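Local coordinates for ssDNA binding protein (Aeropyrum pernix, PDB 4PSN), which binds single-stranded DNA, probably by trapping it in a system of tunnels that runs between the subunits of its four-chain assembly, at residues V126-E131 and V137-M142; A150-P155 and L161-V166; D75-V78 and I83-D86. All blocks are in the same frame, centred on the assembly; numbering follows the deposited sequence.

How the interactions relate
Along the chain from the N terminus, interaction 3 comes first: strands 75-78 and 83-86 close a short hairpin loop in the three-stranded antiparallel sheet of the N-terminal part. Interaction 1 (126-131 with 137-142) then closes a second hairpin, and interaction 2 (150-155 with 161-166) a third. The three are in series; none nests in or crosses another. Interactions 1 and 2 are neighbours in one sheet of the C-terminal domain, their centres about 9 Å apart, joined by backbone pairing of Val137 with Val153 and Tyr139 with Leu151. Interaction 3 lies across the chain's centre, its own centre about 50 Å from each of theirs, and belongs to a separate part of the fold.

Interaction 1 (V126-E131 and V137-M142); sequences VEKVGE and VVYRIM
Glu127 and Arg140 form an antiparallel hydrogen-bonded pair in a beta hairpin whose strands 126-131 and 137-142 meet at 145° on one border of the C-terminal sheet. Glu127 N donates to Arg140 O at 3.0 Å, and Arg140 N returns a bond of 2.8 Å to Glu127 O. Farther along, a classic beta bulge shifts the register: Val129 and Gly130 both face Val138, whose O accepts Val129 N at 2.8 Å and Gly130 N only weakly, while Gly130 O takes Val138 N.

On the face that holds Val126, Lys128, Val137, Tyr139 and Ile141, the Tyr139 ring fills the space beside the opposite backbone. With CG anti to the carbonyl carbon (chi1 -61°), Tyr139 CD1 comes to 3.6 Å from Lys128 CA. Val126 CG2 approaches Tyr139 CD1 too, at 4.1 Å. Lys128 reaches past the ring and lays CD on Val137 CG1 (3.9 Å) before NZ makes a salt bridge with Asp187, the carboxylate that is also hydrogen-bonded to Tyr139 OH. Helix 186-198, which carries Asp187, packs against this face through Val190, touching Val126 and Tyr139.

On the other face Val138 is buried against helix 206-218, while Glu127 and Arg140 lie toward its border. There the Arg140 chain passes Val129 at about a right angle, Arg140 CG only 3.4 Å from Val129 CG2. Bent at chi3, it carries its guanidinium alongside the Glu127 side chain, whose carboxylate plane is inclined 49° to it; NE has a long, weak ion pair with Asp147. The opposite charges may attract, but they do not touch: Arg140 NH2 packs on the methylene Glu127 CB at 3.5 Å.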
loop_
_atom_site.group_PDB
_atom_site.type_symbol
_atom_site.label_atom_id
_atom_site.label_comp_id
_atom_site.label_asym_id
_atom_site.label_seq_id
_atom_site.Cartn_x
_atom_site.Cartn_y
_atom_site.Cartn_z
ATOM N N VAL C 126 9.998 -36.667 -6.368
ATOM C CA VAL C 126 10.617 -36.148 -7.581
ATOM C C VAL C 126 10.332 -37.070 -8.740
ATOM O O VAL C 126 9.987 -38.241 -8.550
ATOM C CB VAL C 126 12.163 -36.027 -7.470
ATOM C CG1 VAL C 126 12.565 -35.051 -6.363
ATOM C CG2 VAL C 126 12.793 -37.391 -7.265
ATOM N N GLU C 127 10.484 -36.536 -9.943
ATOM C CA GLU C 127 10.436 -37.353 -11.145
ATOM C C GLU C 127 11.485 -36.804 -12.092
ATOM O O GLU C 127 11.553 -35.580 -12.297
ATOM C CB GLU C 127 9.045 -37.281 -11.782
ATOM C CG GLU C 127 8.709 -38.477 -12.665
ATOM C CD GLU C 127 8.714 -39.800 -11.898
ATOM O OE1 GLU C 127 9.668 -40.595 -12.074
ATOM O OE2 GLU C 127 7.761 -40.046 -11.122
ATOM N N LYS C 128 12.309 -37.692 -12.643
ATOM C CA LYS C 128 13.334 -37.304 -13.597
ATOM C C LYS C 128 12.701 -36.693 -14.847
ATOM O O LYS C 128 11.731 -37.227 -15.396
ATOM C CB LYS C 128 14.225 -38.498 -13.970
ATOM C CG LYS C 128 15.329 -38.150 -14.974
ATOM C CD LYS C 128 16.452 -39.185 -14.981
ATOM C CE LYS C 128 15.922 -40.610 -14.976
ATOM N NZ LYS C 128 17.018 -41.636 -15.045
ATOM N N VAL C 129 13.230 -35.545 -15.258
ATOM C CA VAL C 129 12.802 -34.866 -16.474
ATOM C C VAL C 129 13.713 -35.207 -17.645
ATOM O O VAL C 129 13.246 -35.501 -18.740
ATOM C CB VAL C 129 12.857 -33.337 -16.310
ATOM C CG1 VAL C 129 12.464 -32.649 -17.622
ATOM C CG2 VAL C 129 11.969 -32.892 -15.179
ATOM N N GLY C 130 15.021 -35.131 -17.426
ATOM C CA GLY C 130 15.970 -35.364 -18.502
ATOM C C GLY C 130 17.376 -34.924 -18.142
ATOM O O GLY C 130 17.652 -34.593 -16.992
ATOM N N GLU C 131 18.264 -34.936 -19.133
ATOM C CA GLU C 131 19.636 -34.479 -18.965
ATOM C C GLU C 131 19.896 -33.234 -19.802
ATOM O O GLU C 131 19.333 -33.068 -20.885
ATOM C CB GLU C 131 20.618 -35.577 -19.367
ATOM C CG GLU C 131 20.673 -36.733 -18.386
ATOM C CD GLU C 131 21.775 -37.735 -18.714
ATOM O OE1 GLU C 131 22.635 -37.421 -19.571
ATOM O OE2 GLU C 131 21.774 -38.834 -18.111
ATOM N N VAL C 137 21.632 -33.779 -14.486
ATOM C CA VAL C 137 20.333 -34.445 -14.444
ATOM C C VAL C 137 19.288 -33.524 -13.801
ATOM O O VAL C 137 19.517 -32.966 -12.730
ATOM C CB VAL C 137 20.404 -35.764 -13.665
ATOM C CG1 VAL C 137 19.088 -36.548 -13.835
ATOM C CG2 VAL C 137 21.586 -36.578 -14.154
ATOM N N VAL C 138 18.142 -33.378 -14.457
ATOM C CA VAL C 138 17.084 -32.492 -13.977
ATOM C C VAL C 138 15.853 -33.269 -13.511
ATOM O O VAL C 138 15.371 -34.158 -14.214
ATOM C CB VAL C 138 16.680 -31.463 -15.056
ATOM C CG1 VAL C 138 15.410 -30.709 -14.652
ATOM C CG2 VAL C 138 17.829 -30.489 -15.294
ATOM N N TYR C 139 15.374 -32.929 -12.319
ATOM C CA TYR C 139 14.194 -33.556 -11.734
ATOM C C TYR C 139 13.146 -32.506 -11.466
ATOM O O TYR C 139 13.464 -31.388 -11.044
ATOM C CB TYR C 139 14.528 -34.222 -10.388
ATOM C CG TYR C 139 15.543 -35.309 -10.492
ATOM C CD1 TYR C 139 15.162 -36.649 -10.565
ATOM C CD2 TYR C 139 16.885 -35.001 -10.527
ATOM C CE1 TYR C 139 16.100 -37.650 -10.667
ATOM C CE2 TYR C 139 17.818 -35.979 -10.626
ATOM C CZ TYR C 139 17.428 -37.302 -10.705
ATOM O OH TYR C 139 18.393 -38.271 -10.805
ATOM N N ARG C 140 11.891 -32.862 -11.711
ATOM C CA ARG C 140 10.782 -32.088 -11.173
ATOM C C ARG C 140 10.557 -32.450 -9.705
ATOM O O ARG C 140 10.680 -33.615 -9.314
ATOM C CB ARG C 140 9.491 -32.379 -11.945
ATOM C CG ARG C 140 9.376 -31.679 -13.295
ATOM C CD ARG C 140 7.952 -31.818 -13.847
ATOM N NE ARG C 140 7.351 -33.095 -13.456
ATOM C CZ ARG C 140 7.403 -34.209 -14.185
ATOM N NH1 ARG C 140 8.023 -34.210 -15.360
ATOM N NH2 ARG C 140 6.832 -35.332 -13.741
ATOM N N ILE C 141 10.233 -31.451 -8.896
ATOM C CA ILE C 141 9.878 -31.679 -7.501
ATOM C C ILE C 141 8.372 -31.516 -7.343
ATOM O O ILE C 141 7.788 -30.593 -7.893
ATOM C CB ILE C 141 10.595 -30.692 -6.577
ATOM C CG1 ILE C 141 12.114 -30.766 -6.789
ATOM C CG2 ILE C 141 10.279 -30.996 -5.124
ATOM C CD1 ILE C 141 12.888 -29.705 -6.001
HETATM N N MSE C 142 7.754 -32.423 -6.592
HETATM C CA MSE C 142 6.332 -32.394 -6.326
HETATM C C MSE C 142 6.043 -32.359 -4.837
HETATM O O MSE C 142 6.803 -32.889 -4.034
HETATM C CB MSE C 142 5.735 -33.681 -6.863
HETATM C CG MSE C 142 6.747 -34.430 -7.657
HETATM SE SE MSE C 142 6.272 -34.336 -9.503
HETATM C CE MSE C 142 4.955 -35.735 -9.404
#

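Interaction 2 (A150-P155 and L161-V166); sequences ALIVTP and LVRGAV
The flat guanidinium of Arg163 lies between two aliphatic groups, with Ile152 CG2 over one face and Leu161 CB, 3.9 Å from the plane and offset toward the rim, over the other. At its edge sits Thr154 OG1, held end-on and nearly in plane by two nitrogens, Arg163 NH2 at 2.7 Å and Arg163 NH1 at 2.8 Å. NH2 adds a weak bond to Ile152 O, and Asp136 is a further partner of Thr154 OG1. The chain gets there by a tight fold: CG stands between the backbone N and the carbonyl carbon (chi1 47°) and a bend at chi2 (-73°) sends the rest back across the neighbouring strand, Arg163 CG resting 3.7 Å from Ile152 CG2. A leucine here has no N-H to offer, and Thr154 OG1, left with Asp136 as its partner, would probably be freer to turn, with a looser fit between Ile152 and Leu161.

Arg176 of the second subunit packs on Ile152 and Arg163. A glycerol and an imidazole, both probably from the crystallisation liquor, lie near the arginine.

Beneath these side chains the strands pair regularly at 171°, as in the bond of 2.8 Å from Ile152 N to Arg163 O. Gly164 carries no CB, and Gly164 CA comes within 4.0 Å of Leu151 CA; a CB would run into Ala150 O. On the face shared with Tyr139 and Ile141 of the next strand, Leu151 CD1 meets Val162 CG1 at 3.7 Å. On the other, Ile216 of helix 206-218 packs on Ala150 and Ile152. This is a buried hairpin of an antiparallel beta meander, in which strands 137-143, 146-155, 159-166 and 172-180 follow one another in sheet order.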
loop_
_atom_site.group_PDB
_atom_site.type_symbol
_atom_site.label_atom_id
_atom_site.label_comp_id
_atom_site.label_asym_id
_atom_site.label_seq_id
_atom_site.Cartn_x
_atom_site.Cartn_y
_atom_site.Cartn_z
ATOM N N ALA C 150 11.971 -27.719 -9.077
ATOM C CA ALA C 150 12.931 -28.465 -9.871
ATOM C C ALA C 150 14.267 -28.520 -9.164
ATOM O O ALA C 150 14.593 -27.650 -8.355
ATOM C CB ALA C 150 13.110 -27.833 -11.262
ATOM N N LEU C 151 15.049 -29.527 -9.519
ATOM C CA LEU C 151 16.319 -29.756 -8.883
ATOM C C LEU C 151 17.257 -30.092 -10.011
ATOM O O LEU C 151 16.852 -30.739 -10.959
ATOM C CB LEU C 151 16.161 -30.973 -7.986
ATOM C CG LEU C 151 17.341 -31.376 -7.141
ATOM C CD1 LEU C 151 17.059 -30.942 -5.729
ATOM C CD2 LEU C 151 17.503 -32.869 -7.218
ATOM N N ILE C 152 18.508 -29.669 -9.916
ATOM C CA ILE C 152 19.478 -30.065 -10.920
ATOM C C ILE C 152 20.695 -30.673 -10.250
ATOM O O ILE C 152 21.216 -30.148 -9.272
ATOM C CB ILE C 152 19.875 -28.880 -11.839
ATOM C CG1 ILE C 152 20.921 -29.324 -12.870
ATOM C CG2 ILE C 152 20.387 -27.684 -11.012
ATOM C CD1 ILE C 152 21.062 -28.308 -14.016
ATOM N N VAL C 153 21.139 -31.799 -10.780
ATOM C CA VAL C 153 22.238 -32.537 -10.189
ATOM C C VAL C 153 23.395 -32.659 -11.170
ATOM O O VAL C 153 23.229 -33.148 -12.295
ATOM C CB VAL C 153 21.774 -33.959 -9.800
ATOM C CG1 VAL C 153 22.960 -34.776 -9.237
ATOM C CG2 VAL C 153 20.656 -33.860 -8.773
ATOM N N THR C 154 24.573 -32.223 -10.747
ATOM C CA THR C 154 25.751 -32.328 -11.603
ATOM C C THR C 154 26.689 -33.399 -11.060
ATOM O O THR C 154 27.288 -33.223 -10.010
ATOM C CB THR C 154 26.533 -30.986 -11.674
ATOM O OG1 THR C 154 25.646 -29.917 -12.023
ATOM C CG2 THR C 154 27.663 -31.074 -12.711
ATOM N N PRO C 155 26.809 -34.518 -11.768
ATOM C CA PRO C 155 27.681 -35.589 -11.281
ATOM C C PRO C 155 29.137 -35.151 -11.349
ATOM O O PRO C 155 29.583 -34.570 -12.340
ATOM C CB PRO C 155 27.407 -36.742 -12.263
ATOM C CG PRO C 155 26.067 -36.406 -12.885
ATOM C CD PRO C 155 26.040 -34.916 -12.959
ATOM N N LEU C 161 27.057 -32.100 -7.287
ATOM C CA LEU C 161 26.516 -30.828 -6.846
ATOM C C LEU C 161 25.007 -30.860 -7.054
ATOM O O LEU C 161 24.529 -31.310 -8.102
ATOM C CB LEU C 161 27.113 -29.706 -7.679
ATOM C CG LEU C 161 28.635 -29.642 -7.641
ATOM C CD1 LEU C 161 29.148 -28.577 -8.590
ATOM C CD2 LEU C 161 29.112 -29.365 -6.234
ATOM N N VAL C 162 24.264 -30.381 -6.061
ATOM C CA VAL C 162 22.820 -30.356 -6.132
ATOM C C VAL C 162 22.350 -28.944 -5.821
ATOM O O VAL C 162 22.844 -28.317 -4.890
ATOM C CB VAL C 162 22.206 -31.301 -5.090
ATOM C CG1 VAL C 162 20.699 -31.300 -5.223
ATOM C CG2 VAL C 162 22.751 -32.714 -5.285
ATOM N N ARG C 163 21.414 -28.440 -6.616
ATOM C CA ARG C 163 20.731 -27.190 -6.274
ATOM C C ARG C 163 19.321 -27.219 -6.828
ATOM O O ARG C 163 19.005 -28.053 -7.661
ATOM C CB ARG C 163 21.494 -25.937 -6.751
ATOM C CG ARG C 163 22.005 -25.934 -8.177
ATOM C CD ARG C 163 23.203 -26.872 -8.303
ATOM N NE ARG C 163 24.047 -26.599 -9.460
ATOM C CZ ARG C 163 24.475 -27.535 -10.303
ATOM N NH1 ARG C 163 25.251 -27.202 -11.326
ATOM N NH2 ARG C 163 24.126 -28.808 -10.125
ATOM N N GLY C 164 18.466 -26.330 -6.361
ATOM C CA GLY C 164 17.093 -26.377 -6.821
ATOM C C GLY C 164 16.234 -25.411 -6.061
ATOM O O GLY C 164 16.741 -24.614 -5.280
ATOM N N ALA C 165 14.924 -25.487 -6.289
ATOM C CA ALA C 165 14.008 -24.536 -5.701
ATOM C C ALA C 165 12.604 -25.129 -5.726
ATOM O O ALA C 165 12.298 -25.905 -6.622
ATOM C CB ALA C 165 14.031 -23.239 -6.524
ATOM N N VAL C 166 11.767 -24.754 -4.751
ATOM C CA VAL C 166 10.328 -25.048 -4.801
ATOM C C VAL C 166 9.561 -23.783 -4.434
ATOM O O VAL C 166 10.085 -22.889 -3.756
ATOM C CB VAL C 166 9.921 -26.198 -3.835
ATOM C CG1 VAL C 166 10.640 -27.521 -4.203
ATOM C CG2 VAL C 166 10.228 -25.821 -2.410
#

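Interaction 3 (D75-V78 and I83-D86); sequences DYEV and IQFD
Backbone bonds come first: Glu77 and Gln84 pair in both directions, Glu77 N to Gln84 O at 2.8 Å and Gln84 N to Glu77 O at 2.9 Å, in the antiparallel hairpin of strands 69-78 and 83-97. Nearer its open end, Asp86 N reaches Asp75 O at 3.0 Å.

Apolar contacts occupy one face. Tyr76 CB meets Phe85 CD1 at 3.7 Å, while the tyrosine ring, with CG placed between the backbone N and the carbonyl carbon (chi1 65°), leads away toward Gln28, hydrogen-bonded to its OH. Val78 CG2 approaches Ile83 CG1 (4.3 Å) and also lies at the edge of the tyrosine ring. Ala46 of helix 40-61 packs on Ile83 and Phe85.

Polar side chains take the other face. Glu77 and Gln84 run side by side, pointing the same way, their carboxylate and amide planes only 6° apart; Glu77 OE1 stays 3.9 Å from Gln84 OE1. Glu77 OE2 instead makes a salt bridge with Arg79. Asp75 and Asp86 turn to Thr6 and Ser88. At the hairpin's tip, the third subunit hydrogen-bonds to the Val78 backbone and sets its Ala2 on Glu77.

The hairpin thus rests on backbone pairing and a greasy face against the helix; its acids, satisfied elsewhere, probably add little attraction across the strands.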
loop_
_atom_site.group_PDB
_atom_site.type_symbol
_atom_site.label_atom_id
_atom_site.label_comp_id
_atom_site.label_asym_id
_atom_site.label_seq_id
_atom_site.Cartn_x
_atom_site.Cartn_y
_atom_site.Cartn_z
ATOM N N ASP C 75 -10.529 1.727 -18.018
ATOM C CA ASP C 75 -9.644 2.684 -18.671
ATOM C C ASP C 75 -10.339 4.038 -18.781
ATOM O O ASP C 75 -11.574 4.115 -18.774
ATOM C CB ASP C 75 -9.241 2.203 -20.074
ATOM C CG ASP C 75 -8.363 0.942 -20.054
ATOM O OD1 ASP C 75 -7.897 0.514 -18.973
ATOM O OD2 ASP C 75 -8.131 0.385 -21.148
ATOM N N TYR C 76 -9.550 5.106 -18.890
ATOM C CA TYR C 76 -10.120 6.437 -19.115
ATOM C C TYR C 76 -9.211 7.323 -19.944
ATOM O O TYR C 76 -7.991 7.118 -20.014
ATOM C CB TYR C 76 -10.483 7.150 -17.799
ATOM C CG TYR C 76 -9.293 7.470 -16.928
ATOM C CD1 TYR C 76 -8.616 8.672 -17.056
ATOM C CD2 TYR C 76 -8.845 6.565 -15.976
ATOM C CE1 TYR C 76 -7.523 8.963 -16.263
ATOM C CE2 TYR C 76 -7.758 6.854 -15.168
ATOM C CZ TYR C 76 -7.096 8.053 -15.321
ATOM O OH TYR C 76 -6.011 8.338 -14.529
ATOM N N GLU C 77 -9.833 8.314 -20.565
ATOM C CA GLU C 77 -9.162 9.240 -21.445
ATOM C C GLU C 77 -9.351 10.640 -20.888
ATOM O O GLU C 77 -10.463 11.058 -20.572
ATOM C CB GLU C 77 -9.766 9.139 -22.845
ATOM C CG GLU C 77 -9.247 10.147 -23.854
ATOM C CD GLU C 77 -9.846 9.936 -25.242
ATOM O OE1 GLU C 77 -10.994 9.445 -25.332
ATOM O OE2 GLU C 77 -9.163 10.249 -26.243
ATOM N N VAL C 78 -8.250 11.355 -20.736
ATOM C CA VAL C 78 -8.305 12.753 -20.373
ATOM C C VAL C 78 -7.737 13.553 -21.526
ATOM O O VAL C 78 -6.604 13.321 -21.951
ATOM C CB VAL C 78 -7.431 13.048 -19.156
ATOM C CG1 VAL C 78 -7.530 14.535 -18.794
ATOM C CG2 VAL C 78 -7.835 12.183 -17.992
ATOM N N ILE C 83 -12.679 14.298 -18.803
ATOM C CA ILE C 83 -12.462 12.906 -18.449
ATOM C C ILE C 83 -13.574 12.045 -19.038
ATOM O O ILE C 83 -14.753 12.317 -18.816
ATOM C CB ILE C 83 -12.466 12.735 -16.918
ATOM C CG1 ILE C 83 -11.447 13.676 -16.279
ATOM C CG2 ILE C 83 -12.161 11.298 -16.538
ATOM C CD1 ILE C 83 -11.565 13.785 -14.772
ATOM N N GLN C 84 -13.204 11.014 -19.790
ATOM C CA GLN C 84 -14.182 10.062 -20.295
ATOM C C GLN C 84 -13.753 8.637 -19.961
ATOM O O GLN C 84 -12.634 8.239 -20.264
ATOM C CB GLN C 84 -14.346 10.211 -21.810
ATOM C CG GLN C 84 -14.552 11.649 -22.285
ATOM C CD GLN C 84 -13.686 11.998 -23.493
ATOM O OE1 GLN C 84 -14.059 11.732 -24.638
ATOM N NE2 GLN C 84 -12.517 12.590 -23.235
ATOM N N PHE C 85 -14.644 7.875 -19.335
ATOM C CA PHE C 85 -14.386 6.465 -19.062
ATOM C C PHE C 85 -14.762 5.599 -20.259
ATOM O O PHE C 85 -15.731 5.887 -20.957
ATOM C CB PHE C 85 -15.167 5.999 -17.829
ATOM C CG PHE C 85 -14.726 6.642 -16.557
ATOM C CD1 PHE C 85 -13.533 6.278 -15.961
ATOM C CD2 PHE C 85 -15.509 7.611 -15.946
ATOM C CE1 PHE C 85 -13.115 6.872 -14.789
ATOM C CE2 PHE C 85 -15.104 8.212 -14.773
ATOM C CZ PHE C 85 -13.905 7.847 -14.188
ATOM N N ASP C 86 -13.989 4.544 -20.508
ATOM C CA ASP C 86 -14.341 3.600 -21.556
ATOM C C ASP C 86 -14.966 2.367 -20.938
ATOM O O ASP C 86 -14.267 1.487 -20.447
ATOM C CB ASP C 86 -13.128 3.196 -22.392
ATOM C CG ASP C 86 -13.513 2.316 -23.578
ATOM O OD1 ASP C 86 -14.613 1.721 -23.544
ATOM O OD2 ASP C 86 -12.721 2.214 -24.540
#